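Local coordinates for protein desulfoferrodoxin (Rbo) (Treponema pallidum subsp. pallidum str. Nichols, PDB 1Y07) that probably reduces superoxide to hydrogen peroxide at a mononuclear iron centre, as a class III superoxide reductase of the desulfoferrodoxin family, at residues E48-V53 and V68-T73; H57-K62 and L106-Q111; E75-W80 and F118-G123; K84-I89 and Q111-Y116. All blocks are in the same frame, centred on the assembly; numbering follows the deposited sequence.

How the contacts relate
The iron sits at one end of the beta domain, and the four contacts run from it to the opposite end. Contacts 1 and 3, with centres about 10 Å apart, share the iron and supply all five of its protein ligands: His-50 NE2 lies 3.1 Å from His-122 ND1, and His-70 NE2 lies 3.2 Å from His-76 NE2. Contact 4 follows the same two strands as contact 3, 78-85 and 112-119, away from the metal, its centre about 21 Å from that of contact 3. Contact 2 joins the turns at the far end, about 26 Å from contact 3 between centres. It shares Gln-111 with contact 4, and the salt bridge from Asp-109 OD2 to Lys-87 NZ, 2.7 Å, ties the two together.

Contact 1 (E48-V53 and V68-T73); sequences EKHIPV and VAHPMT. With FE (Fe (III) ion), chain H.
CG of His-50 stands anti to its own carbonyl carbon (chi1 -69°), while CG of His-70 stands anti to its backbone N (chi1 -172°), and these choices carry both NE2 atoms to one iron. They are two of the four equatorial ligands in the four-histidine, one-cysteine centre of superoxide reductases, at one end of an immunoglobulin-like beta-sandwich. FE lies 2.3 Å from His-50 NE2 and 2.4 Å from His-70 NE2. The shared metal accounts for the 2.9 Å between the NE2 atoms of His-50 and His-70, which are not hydrogen-bonded. Their rings make an offset edge-to-face pair with planes at 76°, CD2 of His-70 sitting over the rim of the His-50 ring. Lys-49 O comes to the edge of the His-70 ring, in its plane and 3.1 Å from His-70 CD2. Each ND1 is bonded as well, which fixes the ring rotation and would probably make NE2 a somewhat stronger donor. His-50 ND1 bonds to Ala-46 O, and Trp-125 stacks on that ring. His-76, Cys-119 and His-122 complete the site. On His-70 the second-shell bond is local, ND1 giving its N-H in the ring plane to a lone pair of Pro-71 O at 2.6 Å.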
# COMPACT_ATOMS: atom_id res chain seq x y z
N GLU B 48 10.94 11.38 -20.14
CA GLU B 48 12.02 10.41 -20.34
C GLU B 48 12.66 9.90 -19.03
O GLU B 48 12.97 8.72 -18.91
CB GLU B 48 13.13 10.99 -21.24
CG GLU B 48 12.80 10.96 -22.72
CD GLU B 48 13.96 11.37 -23.61
OE1 GLU B 48 15.15 11.19 -23.22
OE2 GLU B 48 13.68 11.88 -24.73
N LYS B 49 12.89 10.81 -18.08
CA LYS B 49 13.55 10.46 -16.84
C LYS B 49 12.53 10.11 -15.74
O LYS B 49 12.94 9.69 -14.66
CB LYS B 49 14.46 11.61 -16.36
CG LYS B 49 15.85 11.66 -17.07
CD LYS B 49 16.31 13.11 -17.31
CE LYS B 49 17.62 13.45 -16.61
NZ LYS B 49 18.84 13.08 -17.39
N HIS B 50 11.22 10.24 -16.01
CA HIS B 50 10.23 10.09 -14.91
C HIS B 50 9.10 9.08 -15.10
O HIS B 50 8.61 8.56 -14.09
CB HIS B 50 9.63 11.45 -14.46
CG HIS B 50 10.61 12.33 -13.75
ND1 HIS B 50 11.38 13.27 -14.42
CD2 HIS B 50 10.97 12.39 -12.44
CE1 HIS B 50 12.18 13.86 -13.54
NE2 HIS B 50 11.99 13.31 -12.35
N ILE B 51 8.68 8.78 -16.34
CA ILE B 51 7.64 7.76 -16.53
C ILE B 51 8.15 6.34 -16.24
O ILE B 51 9.11 5.90 -16.87
CB ILE B 51 7.02 7.82 -17.95
CG1 ILE B 51 6.24 9.12 -18.10
CG2 ILE B 51 6.16 6.58 -18.23
CD1 ILE B 51 5.57 9.23 -19.35
N PRO B 52 7.49 5.60 -15.33
CA PRO B 52 7.89 4.24 -15.00
C PRO B 52 7.67 3.29 -16.18
O PRO B 52 6.64 3.35 -16.87
CB PRO B 52 7.00 3.88 -13.77
CG PRO B 52 5.97 4.84 -13.71
CD PRO B 52 6.31 6.01 -14.57
N VAL B 53 8.71 2.49 -16.46
CA VAL B 53 8.65 1.42 -17.42
C VAL B 53 8.44 0.12 -16.67
O VAL B 53 9.20 -0.19 -15.77
CB VAL B 53 9.99 1.35 -18.27
CG1 VAL B 53 10.11 0.05 -19.07
CG2 VAL B 53 10.10 2.57 -19.20
N VAL B 68 15.20 5.86 -20.08
CA VAL B 68 16.57 5.93 -19.58
C VAL B 68 16.63 6.37 -18.07
O VAL B 68 15.76 7.09 -17.59
CB VAL B 68 17.43 6.80 -20.48
CG1 VAL B 68 17.54 6.19 -21.94
CG2 VAL B 68 16.92 8.24 -20.50
N ALA B 69 17.69 5.99 -17.35
CA ALA B 69 17.76 6.15 -15.89
C ALA B 69 17.70 7.59 -15.30
O ALA B 69 18.47 8.48 -15.67
CB ALA B 69 18.98 5.41 -15.32
N HIS B 70 16.81 7.75 -14.32
CA HIS B 70 16.72 8.93 -13.48
C HIS B 70 17.83 8.96 -12.45
O HIS B 70 18.26 7.91 -11.97
CB HIS B 70 15.37 8.90 -12.72
CG HIS B 70 15.06 10.16 -11.96
ND1 HIS B 70 15.68 10.49 -10.77
CD2 HIS B 70 14.20 11.16 -12.23
CE1 HIS B 70 15.20 11.64 -10.34
NE2 HIS B 70 14.29 12.06 -11.20
N PRO B 71 18.27 10.15 -12.07
CA PRO B 71 19.19 10.35 -10.95
C PRO B 71 18.78 9.66 -9.64
O PRO B 71 17.63 9.68 -9.26
CB PRO B 71 19.20 11.86 -10.76
CG PRO B 71 18.95 12.39 -12.10
CD PRO B 71 17.98 11.44 -12.74
N MET B 72 19.77 9.07 -8.99
CA MET B 72 19.64 8.59 -7.64
C MET B 72 20.79 9.17 -6.80
O MET B 72 21.81 8.49 -6.53
CB MET B 72 19.64 7.06 -7.65
CG MET B 72 18.48 6.43 -8.39
SD MET B 72 16.92 6.66 -7.55
CE MET B 72 17.11 5.63 -6.20
N THR B 73 20.61 10.44 -6.42
CA THR B 73 21.53 11.19 -5.55
C THR B 73 20.79 11.76 -4.35
O THR B 73 19.58 11.89 -4.39
CB THR B 73 22.15 12.39 -6.31
OG1 THR B 73 21.17 13.42 -6.49
CG2 THR B 73 22.57 12.00 -7.72
FE FE H . 13.31 14.17 -10.73

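Contact 2 (H57-K62 and L106-Q111); sequences HGHEVK and LTADDQ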
# COMPACT_ATOMS: atom_id res chain seq x y z
N HIS B 57 7.94 -10.51 -15.97
CA HIS B 57 8.33 -11.84 -16.27
C HIS B 57 7.67 -12.70 -15.22
O HIS B 57 8.07 -12.66 -14.08
CB HIS B 57 9.82 -11.91 -16.20
CG HIS B 57 10.35 -13.13 -15.51
ND1 HIS B 57 10.98 -13.04 -14.28
CD2 HIS B 57 10.47 -14.43 -15.91
CE1 HIS B 57 11.39 -14.24 -13.93
NE2 HIS B 57 11.09 -15.11 -14.89
N GLY B 58 6.71 -13.52 -15.65
CA GLY B 58 6.05 -14.43 -14.73
C GLY B 58 5.34 -13.67 -13.70
O GLY B 58 4.58 -12.83 -14.02
N HIS B 59 5.70 -13.93 -12.46
CA HIS B 59 4.95 -13.40 -11.35
C HIS B 59 5.81 -12.28 -10.76
O HIS B 59 5.51 -11.85 -9.66
CB HIS B 59 4.59 -14.54 -10.35
CG HIS B 59 3.64 -15.58 -10.94
ND1 HIS B 59 3.54 -16.87 -10.46
CD2 HIS B 59 2.83 -15.54 -12.04
CE1 HIS B 59 2.68 -17.56 -11.20
NE2 HIS B 59 2.23 -16.77 -12.16
N GLU B 60 6.84 -11.79 -11.45
CA GLU B 60 7.61 -10.62 -11.04
C GLU B 60 7.45 -9.46 -12.02
O GLU B 60 7.36 -9.63 -13.26
CB GLU B 60 9.10 -10.98 -10.85
CG GLU B 60 9.27 -11.82 -9.58
CD GLU B 60 10.70 -11.93 -9.01
OE1 GLU B 60 11.65 -12.10 -9.83
OE2 GLU B 60 10.86 -11.94 -7.73
N VAL B 61 7.47 -8.26 -11.46
CA VAL B 61 7.24 -7.02 -12.20
C VAL B 61 8.36 -6.10 -11.81
O VAL B 61 8.46 -5.71 -10.64
CB VAL B 61 5.91 -6.37 -11.78
CG1 VAL B 61 5.75 -4.99 -12.45
CG2 VAL B 61 4.71 -7.27 -12.07
N LYS B 62 9.23 -5.76 -12.75
CA LYS B 62 10.32 -4.84 -12.51
C LYS B 62 9.85 -3.50 -12.99
O LYS B 62 9.29 -3.39 -14.09
CB LYS B 62 11.55 -5.27 -13.29
CG LYS B 62 12.84 -4.48 -13.02
CD LYS B 62 13.90 -4.85 -14.06
CE LYS B 62 15.11 -5.56 -13.44
NZ LYS B 62 16.33 -5.34 -14.29
N LEU B 106 4.08 -10.97 -7.61
CA LEU B 106 2.64 -11.17 -7.69
C LEU B 106 2.32 -12.63 -7.46
O LEU B 106 3.13 -13.51 -7.77
CB LEU B 106 2.11 -10.66 -9.07
CG LEU B 106 1.81 -9.14 -9.18
CD1 LEU B 106 3.04 -8.25 -8.90
CD2 LEU B 106 1.16 -8.79 -10.55
N THR B 107 1.16 -12.91 -6.91
CA THR B 107 0.61 -14.23 -6.87
C THR B 107 0.11 -14.60 -8.30
O THR B 107 -0.11 -13.75 -9.17
CB THR B 107 -0.47 -14.39 -5.86
OG1 THR B 107 -1.44 -13.34 -6.01
CG2 THR B 107 0.10 -14.18 -4.44
N ALA B 108 -0.04 -15.89 -8.52
CA ALA B 108 -0.42 -16.38 -9.85
C ALA B 108 -1.75 -15.85 -10.36
O ALA B 108 -1.96 -15.75 -11.57
CB ALA B 108 -0.41 -17.90 -9.87
N ASP B 109 -2.61 -15.43 -9.43
CA ASP B 109 -3.95 -14.98 -9.77
C ASP B 109 -3.99 -13.49 -9.99
O ASP B 109 -5.05 -12.95 -10.35
CB ASP B 109 -4.91 -15.34 -8.66
CG ASP B 109 -4.51 -14.70 -7.32
OD1 ASP B 109 -3.48 -15.09 -6.77
OD2 ASP B 109 -5.15 -13.83 -6.78
N ASP B 110 -2.86 -12.81 -9.83
CA ASP B 110 -2.79 -11.35 -9.87
C ASP B 110 -2.19 -10.93 -11.18
O ASP B 110 -1.50 -11.75 -11.87
CB ASP B 110 -1.97 -10.83 -8.70
CG ASP B 110 -2.32 -9.40 -8.31
OD1 ASP B 110 -3.16 -8.81 -9.05
OD2 ASP B 110 -1.79 -8.81 -7.36
N GLN B 111 -2.54 -9.72 -11.61
CA GLN B 111 -1.97 -9.12 -12.82
C GLN B 111 -1.74 -7.65 -12.60
O GLN B 111 -2.50 -7.01 -11.88
CB GLN B 111 -2.91 -9.32 -14.04
CG GLN B 111 -3.22 -10.77 -14.32
CD GLN B 111 -4.19 -11.01 -15.43
OE1 GLN B 111 -3.81 -11.56 -16.47
NE2 GLN B 111 -5.47 -10.67 -15.20
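Two tight turns lie side by side here. Residues His-57 to Glu-60 make a type II' turn, with Gly-58 at positive phi (63°), that closes the hairpin between strands 52-57 and 60-65; Thr-107 to Asp-110 make a type I turn beyond strand 101-105. One backbone hydrogen bond joins the two segments just past the end of strand 101-105: Leu-106 N, right before the type I turn, donates to His-59 O at 2.6 Å, nearly straight at 164° and almost along the C=O axis. The His-59 side chain, with CG beside its backbone N, then reaches over the second turn. Its ring lies across Ala-108, whose CA meets one face in a CH-pi contact 3.7 Å from the centroid. Ala-108 CB touches CE1 of His-59 at 3.4 Å. On the inner side, Val-61 CG2 meets Leu-106 CD1 at 3.7 Å, the two branched chains crossing obliquely, and Leu-83 packs against both. Glu-60 and Thr-107 also touch the second subunit. Chemically the contact divides in two: a single short backbone N-H...O=C hydrogen bond holds the two segments together and apolar carbon fills the inner side, while the imidazole face rests on backbone and methyl at the surface, away from the iron.

Contact 3 (E75-W80 and F118-G123); sequences EHYIAW and FCNLHG. With FE (Fe (III) ion), chain H.
Phe-118 CB sits over the six-membered ring of Trp-80, 3.5 Å from its centroid. The phenyl ring beyond it is slid off the indole, so the near-parallel planes barely overlap, and its edge at CD2 meets Ala-79 CB. Further toward the iron the Asn-120 amide stacks on one face of Tyr-77, planes 9° apart, with Asn-120 CG 3.4 Å from Tyr-77 CE2. Both residues place CG between the backbone N and the carbonyl carbon (chi1 56° for Tyr-77, 84° for Asn-120), which brings amide and ring together. Asn-120 OD1 also takes the Tyr-77 backbone N-H at 3.0 Å, the donor standing above the carbonyl plane, while Asn-120 N returns a bond to Tyr-77 O. These bonds continue the antiparallel pairing of strands 78-85 and 112-119, in which Ile-78 and Cys-119 are a non-hydrogen-bonded pair; His-122 and Gly-123 both face Cys-119 in a classic beta bulge. The two segments together put three ligands on FE, each at 2.1 Å: His-76 NE2, Cys-119 SG and His-122 ND1. Weak N-H...S hydrogen bonds from Leu-121 N and His-122 N converge on Cys-119 SG and probably temper its negative charge. Leu-121 CD1 covers one face of His-76, 4.0 Å from the ring centroid.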
# COMPACT_ATOMS: atom_id res chain seq x y z
N GLU B 75 20.26 14.73 -3.40
CA GLU B 75 19.52 15.98 -3.67
C GLU B 75 18.36 15.77 -4.67
O GLU B 75 17.39 16.54 -4.69
CB GLU B 75 20.48 17.06 -4.20
CG GLU B 75 21.74 17.27 -3.36
CD GLU B 75 22.86 16.26 -3.64
OE1 GLU B 75 23.34 16.18 -4.79
OE2 GLU B 75 23.27 15.55 -2.71
N HIS B 76 18.50 14.73 -5.48
CA HIS B 76 17.58 14.38 -6.54
C HIS B 76 17.50 12.87 -6.73
O HIS B 76 18.44 12.23 -7.21
CB HIS B 76 18.02 15.05 -7.82
CG HIS B 76 17.00 15.03 -8.90
ND1 HIS B 76 17.32 15.25 -10.22
CD2 HIS B 76 15.66 14.83 -8.85
CE1 HIS B 76 16.22 15.20 -10.94
NE2 HIS B 76 15.20 14.93 -10.14
N TYR B 77 16.37 12.29 -6.34
CA TYR B 77 16.23 10.83 -6.29
C TYR B 77 14.77 10.38 -6.49
O TYR B 77 13.83 11.15 -6.26
CB TYR B 77 16.74 10.31 -4.94
CG TYR B 77 16.07 10.94 -3.75
CD1 TYR B 77 14.94 10.37 -3.20
CD2 TYR B 77 16.54 12.12 -3.17
CE1 TYR B 77 14.28 10.95 -2.11
CE2 TYR B 77 15.89 12.72 -2.08
CZ TYR B 77 14.76 12.12 -1.55
OH TYR B 77 14.08 12.64 -0.46
N ILE B 78 14.61 9.12 -6.89
CA ILE B 78 13.28 8.45 -6.84
C ILE B 78 13.10 7.85 -5.46
O ILE B 78 13.85 6.98 -5.02
CB ILE B 78 13.15 7.35 -7.91
CG1 ILE B 78 13.48 7.89 -9.31
CG2 ILE B 78 11.76 6.76 -7.86
CD1 ILE B 78 12.76 9.20 -9.65
N ALA B 79 12.05 8.28 -4.78
CA ALA B 79 11.80 7.91 -3.39
C ALA B 79 11.16 6.55 -3.27
O ALA B 79 11.55 5.75 -2.42
CB ALA B 79 10.92 8.91 -2.77
N TRP B 80 10.19 6.28 -4.12
CA TRP B 80 9.40 5.06 -4.02
C TRP B 80 8.69 4.79 -5.34
O TRP B 80 8.55 5.69 -6.19
CB TRP B 80 8.43 5.10 -2.80
CG TRP B 80 7.50 6.32 -2.71
CD1 TRP B 80 7.62 7.36 -1.83
CD2 TRP B 80 6.31 6.59 -3.48
NE1 TRP B 80 6.61 8.28 -2.02
CE2 TRP B 80 5.79 7.84 -3.02
CE3 TRP B 80 5.66 5.93 -4.53
CZ2 TRP B 80 4.67 8.42 -3.59
CZ3 TRP B 80 4.53 6.51 -5.09
CH2 TRP B 80 4.03 7.72 -4.60
N PHE B 118 7.52 8.39 -7.35
CA PHE B 118 7.68 9.74 -6.81
C PHE B 118 9.14 10.20 -6.85
O PHE B 118 10.00 9.58 -6.23
CB PHE B 118 7.19 9.79 -5.35
CG PHE B 118 7.36 11.16 -4.70
CD1 PHE B 118 6.63 12.25 -5.15
CD2 PHE B 118 8.23 11.35 -3.64
CE1 PHE B 118 6.80 13.49 -4.58
CE2 PHE B 118 8.39 12.61 -3.06
CZ PHE B 118 7.69 13.66 -3.52
N CYS B 119 9.38 11.32 -7.54
CA CYS B 119 10.67 12.00 -7.50
C CYS B 119 10.60 13.15 -6.48
O CYS B 119 9.63 13.89 -6.42
CB CYS B 119 11.04 12.50 -8.88
SG CYS B 119 12.35 13.76 -8.86
N ASN B 120 11.62 13.30 -5.67
CA ASN B 120 11.57 14.25 -4.57
C ASN B 120 11.50 15.69 -5.09
O ASN B 120 10.95 16.57 -4.43
CB ASN B 120 12.75 14.06 -3.62
CG ASN B 120 13.99 14.76 -4.09
OD1 ASN B 120 14.57 14.42 -5.13
ND2 ASN B 120 14.43 15.74 -3.31
N LEU B 121 12.01 15.89 -6.29
CA LEU B 121 11.97 17.20 -6.93
C LEU B 121 10.86 17.37 -7.97
O LEU B 121 10.39 18.49 -8.16
CB LEU B 121 13.33 17.52 -7.58
CG LEU B 121 14.55 17.60 -6.65
CD1 LEU B 121 15.71 18.20 -7.38
CD2 LEU B 121 14.26 18.41 -5.35
N HIS B 122 10.44 16.31 -8.65
CA HIS B 122 9.50 16.42 -9.78
C HIS B 122 8.10 15.80 -9.51
O HIS B 122 7.21 15.84 -10.38
CB HIS B 122 10.09 15.80 -11.06
CG HIS B 122 11.31 16.51 -11.58
ND1 HIS B 122 12.59 16.11 -11.27
CD2 HIS B 122 11.43 17.58 -12.39
CE1 HIS B 122 13.46 16.91 -11.87
NE2 HIS B 122 12.78 17.81 -12.56
N GLY B 123 7.89 15.23 -8.33
CA GLY B 123 6.57 14.69 -7.99
C GLY B 123 6.22 13.31 -8.57
O GLY B 123 7.10 12.53 -8.95
FE FE H . 13.31 14.17 -10.73

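Contact 4 (K84-I89 and Q111-Y116); sequences KTRKGI and QVLEAY
Lys-84 can be followed outward from a classic beta bulge between antiparallel strands 78-85 and 112-119, in the four-stranded sheet of the immunoglobulin-like domain. Its CB meets the edge of the Tyr-116 ring, 4.1 Å from CE1. With CG anti to the backbone N (chi1 172°), the chain runs out over the strand, and CG touches Leu-113 CD1. After a bend at chi3 (74°), CE passes between that same methyl of Leu-113 and the phenol oxygen, 3.9 Å from Tyr-116 OH. The NZ tip bonds to Arg-3 O and, at 3.2 Å, to a water that also meets Tyr-116 OH. Glu-114 OE2 stays 4.5 Å from Lys-84 NZ, beyond a salt bridge, yet close enough that the charges probably steady each other. Beneath this chain the bulge is plain in the backbone: Lys-84 O is gripped twice, by Leu-113 N at 2.9 Å and by Glu-114 N at 3.1 Å, both within the carbonyl plane. The register then shifts by one residue, and Arg-86 N finds Gln-111 O at 2.8 Å, nearly along the C=O axis, the two side chains lying alongside each other. Gly-88 and Ile-89 pair with a strand of the second subunit, so the sheet continues across the dimer. Back at the tip, Tyr-116 OH and Glu-114 OE2 stand a very short 2.4 Å apart.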
# COMPACT_ATOMS: atom_id res chain seq x y z
N LYS B 84 -0.15 -0.73 -8.67
CA LYS B 84 -1.51 -1.16 -8.52
C LYS B 84 -1.66 -2.42 -9.39
O LYS B 84 -1.24 -2.41 -10.53
CB LYS B 84 -2.50 -0.09 -9.01
CG LYS B 84 -3.91 -0.69 -9.02
CD LYS B 84 -5.00 0.33 -9.22
CE LYS B 84 -5.10 0.83 -10.60
NZ LYS B 84 -6.26 1.75 -10.68
N THR B 85 -2.24 -3.47 -8.83
CA THR B 85 -2.53 -4.71 -9.52
C THR B 85 -4.02 -4.97 -9.41
O THR B 85 -4.76 -4.25 -8.71
CB THR B 85 -1.74 -5.90 -8.95
OG1 THR B 85 -2.19 -6.22 -7.63
CG2 THR B 85 -0.24 -5.56 -8.77
N ARG B 86 -4.47 -6.01 -10.10
CA ARG B 86 -5.87 -6.40 -10.07
C ARG B 86 -6.34 -6.71 -8.67
O ARG B 86 -7.47 -6.34 -8.28
CB ARG B 86 -6.15 -7.56 -11.04
CG ARG B 86 -6.22 -7.08 -12.54
CD ARG B 86 -7.05 -7.98 -13.49
NE ARG B 86 -8.31 -7.32 -13.87
CZ ARG B 86 -9.22 -7.82 -14.73
NH1 ARG B 86 -9.03 -9.01 -15.33
NH2 ARG B 86 -10.34 -7.12 -15.00
N LYS B 87 -5.49 -7.39 -7.91
CA LYS B 87 -5.84 -7.90 -6.56
C LYS B 87 -5.48 -6.98 -5.41
O LYS B 87 -5.98 -7.16 -4.33
CB LYS B 87 -5.26 -9.31 -6.31
CG LYS B 87 -5.68 -10.28 -7.37
CD LYS B 87 -7.22 -10.49 -7.45
CE LYS B 87 -7.65 -11.69 -8.29
NZ LYS B 87 -7.59 -12.93 -7.43
N GLY B 88 -4.62 -6.01 -5.66
CA GLY B 88 -4.13 -5.15 -4.62
C GLY B 88 -3.18 -4.04 -5.01
O GLY B 88 -3.16 -3.57 -6.15
N ILE B 89 -2.43 -3.57 -4.03
CA ILE B 89 -1.46 -2.48 -4.21
C ILE B 89 -0.18 -2.89 -3.47
O ILE B 89 -0.24 -3.67 -2.49
CB ILE B 89 -1.95 -1.07 -3.71
CG1 ILE B 89 -2.23 -1.04 -2.21
CG2 ILE B 89 -3.10 -0.56 -4.57
CD1 ILE B 89 -2.50 0.31 -1.69
N GLN B 111 -2.54 -9.72 -11.61
CA GLN B 111 -1.97 -9.12 -12.82
C GLN B 111 -1.74 -7.65 -12.60
O GLN B 111 -2.50 -7.01 -11.88
CB GLN B 111 -2.91 -9.32 -14.04
CG GLN B 111 -3.22 -10.77 -14.32
CD GLN B 111 -4.19 -11.01 -15.43
OE1 GLN B 111 -3.81 -11.56 -16.47
NE2 GLN B 111 -5.47 -10.67 -15.20
N VAL B 112 -0.68 -7.10 -13.18
CA VAL B 112 -0.37 -5.68 -12.99
C VAL B 112 -1.36 -4.78 -13.71
O VAL B 112 -1.82 -5.13 -14.80
CB VAL B 112 1.06 -5.38 -13.46
CG1 VAL B 112 1.18 -5.47 -14.92
CG2 VAL B 112 1.49 -4.00 -13.02
N LEU B 113 -1.64 -3.59 -13.15
CA LEU B 113 -2.45 -2.56 -13.82
C LEU B 113 -1.68 -1.29 -14.12
O LEU B 113 -1.76 -0.75 -15.23
CB LEU B 113 -3.69 -2.19 -13.00
CG LEU B 113 -4.75 -3.28 -12.89
CD1 LEU B 113 -5.85 -2.83 -11.94
CD2 LEU B 113 -5.36 -3.64 -14.26
N GLU B 114 -0.94 -0.76 -13.16
CA GLU B 114 -0.32 0.56 -13.28
C GLU B 114 0.79 0.73 -12.26
O GLU B 114 0.73 0.19 -11.17
CB GLU B 114 -1.36 1.67 -13.10
CG GLU B 114 -0.87 3.08 -13.44
CD GLU B 114 -2.02 4.08 -13.68
OE1 GLU B 114 -1.84 5.07 -14.43
OE2 GLU B 114 -3.12 3.86 -13.13
N ALA B 115 1.81 1.47 -12.64
CA ALA B 115 2.91 1.81 -11.76
C ALA B 115 2.97 3.31 -11.59
O ALA B 115 2.64 4.02 -12.53
CB ALA B 115 4.23 1.28 -12.30
N TYR B 116 3.44 3.75 -10.42
CA TYR B 116 3.54 5.16 -10.01
C TYR B 116 4.89 5.33 -9.34
O TYR B 116 5.29 4.46 -8.62
CB TYR B 116 2.43 5.58 -9.04
CG TYR B 116 1.03 5.18 -9.48
CD1 TYR B 116 0.60 3.88 -9.32
CD2 TYR B 116 0.18 6.10 -10.10
CE1 TYR B 116 -0.68 3.48 -9.71
CE2 TYR B 116 -1.11 5.71 -10.49
CZ TYR B 116 -1.51 4.39 -10.31
OH TYR B 116 -2.75 3.91 -10.71
O HOH W 1 -5.03 4.66 -9.93